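Local coordinates for cobalamin biosynthesis protein (cbiD) (PDB 1SR8) that probably methylates C-1 of cobalt-precorrin-5B, with S-adenosyl-L-methionine as methyl donor, to give cobalt-precorrin-6A in the anaerobic route to adenosylcobalamin, at residues V122-A126 / G127-V131. Numbering follows the deposited sequence.
Sequences VGVKA and GEKAV
The peptide groups of K125 and E128 face each other, K125 N in the carbonyl plane of E128 (K125 N to E128 O 2.8 Å), whereas E128 N, 2.9 Å from K125 O, stands above the K125 carbonyl plane, 56° out of it. This hydrogen-bonded pair closes a two-residue β-hairpin whose type I' turn has A126 and G127, both at positive phi, at its corners. Beyond the two bridged pairs, K125 with E128 and V124 with K129, A130 N makes one more backbone bond, to G123 O. On the face carrying V124 and K129, the K129 chain bends at chi2 (-71°) and passes V122 at about a right angle; its CD packs 3.7 Å from V122 CG1 and 3.9 Å from V124 CG2. K129 NZ thereby reaches V122 O at 2.9 Å, tilted 20° from that carbonyl plane, and donates also to G119 O. A methionine in place of K129 would probably leave the carbonyls of V122 and G119 without the charged donor they share. Strand 128-129 forms one edge of a small three-stranded sheet, antiparallel to 121-125, which runs parallel to 180-181; F118 of strand 115-118 touches K129 and V131, and the chain enters helix 133-149 two residues after V131.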
loop_
_atom_site.group_PDB
_atom_site.type_symbol
_atom_site.label_atom_id
_atom_site.label_comp_id
_atom_site.label_asym_id
_atom_site.label_seq_id
_atom_site.Cartn_x
_atom_site.Cartn_y
_atom_site.Cartn_z
ATOM N N VAL A 122 11.653 -9.328 -11.265
ATOM C CA VAL A 122 11.096 -9.695 -9.964
ATOM C C VAL A 122 12.196 -10.424 -9.196
ATOM O O VAL A 122 12.641 -11.493 -9.607
ATOM C CB VAL A 122 9.864 -10.631 -10.113
ATOM C CG1 VAL A 122 9.287 -10.975 -8.736
ATOM C CG2 VAL A 122 8.803 -9.956 -10.980
ATOM N N GLY A 123 12.638 -9.832 -8.090
ATOM C CA GLY A 123 13.698 -10.420 -7.295
ATOM C C GLY A 123 13.429 -11.815 -6.762
ATOM O O GLY A 123 12.287 -12.262 -6.674
ATOM N N VAL A 124 14.503 -12.507 -6.403
ATOM C CA VAL A 124 14.414 -13.856 -5.860
ATOM C C VAL A 124 15.138 -13.897 -4.518
ATOM O O VAL A 124 16.227 -13.343 -4.376
ATOM C CB VAL A 124 15.055 -14.887 -6.818
ATOM C CG1 VAL A 124 15.219 -16.220 -6.116
ATOM C CG2 VAL A 124 14.185 -15.053 -8.053
ATOM N N LYS A 125 14.517 -14.546 -3.536
ATOM C CA LYS A 125 15.086 -14.673 -2.198
ATOM C C LYS A 125 14.898 -16.112 -1.753
ATOM O O LYS A 125 13.789 -16.640 -1.817
ATOM C CB LYS A 125 14.354 -13.745 -1.231
ATOM C CG LYS A 125 14.842 -13.797 0.201
ATOM C CD LYS A 125 14.094 -12.776 1.037
ATOM C CE LYS A 125 14.636 -12.708 2.458
ATOM N NZ LYS A 125 14.168 -11.473 3.181
ATOM N N ALA A 126 15.977 -16.749 -1.312
ATOM C CA ALA A 126 15.917 -18.138 -0.853
ATOM C C ALA A 126 15.256 -19.046 -1.884
ATOM O O ALA A 126 14.423 -19.885 -1.544
ATOM C CB ALA A 126 15.166 -18.221 0.473
ATOM N N GLY A 127 15.624 -18.861 -3.145
ATOM C CA GLY A 127 15.079 -19.681 -4.211
ATOM C C GLY A 127 13.622 -19.448 -4.559
ATOM O O GLY A 127 13.050 -20.208 -5.341
ATOM N N GLU A 128 13.015 -18.403 -3.996
ATOM C CA GLU A 128 11.613 -18.095 -4.277
ATOM C C GLU A 128 11.396 -16.645 -4.695
ATOM O O GLU A 128 12.133 -15.759 -4.279
ATOM C CB GLU A 128 10.761 -18.422 -3.054
ATOM C CG GLU A 128 10.756 -19.902 -2.734
ATOM C CD GLU A 128 9.735 -20.275 -1.681
ATOM O OE1 GLU A 128 9.966 -19.977 -0.487
ATOM O OE2 GLU A 128 8.697 -20.865 -2.059
ATOM N N LYS A 129 10.392 -16.408 -5.532
ATOM C CA LYS A 129 10.092 -15.056 -5.995
ATOM C C LYS A 129 9.659 -14.145 -4.844
ATOM O O LYS A 129 8.853 -14.534 -3.999
ATOM C CB LYS A 129 9.012 -15.096 -7.080
ATOM C CG LYS A 129 9.529 -15.550 -8.445
ATOM C CD LYS A 129 10.429 -14.476 -9.082
ATOM C CE LYS A 129 10.976 -14.892 -10.452
ATOM N NZ LYS A 129 11.697 -13.765 -11.114
ATOM N N ALA A 130 10.212 -12.934 -4.821
ATOM C CA ALA A 130 9.922 -11.948 -3.785
ATOM C C ALA A 130 8.551 -11.265 -3.918
ATOM O O ALA A 130 8.464 -10.086 -4.250
ATOM C CB ALA A 130 11.032 -10.898 -3.754
ATOM N N VAL A 131 7.491 -12.026 -3.651
ATOM C CA VAL A 131 6.109 -11.537 -3.699
ATOM C C VAL A 131 5.512 -11.770 -2.305
ATOM O O VAL A 131 5.374 -12.909 -1.870
ATOM C CB VAL A 131 5.271 -12.323 -4.735
ATOM C CG1 VAL A 131 3.875 -11.729 -4.838
ATOM C CG2 VAL A 131 5.973 -12.317 -6.094
#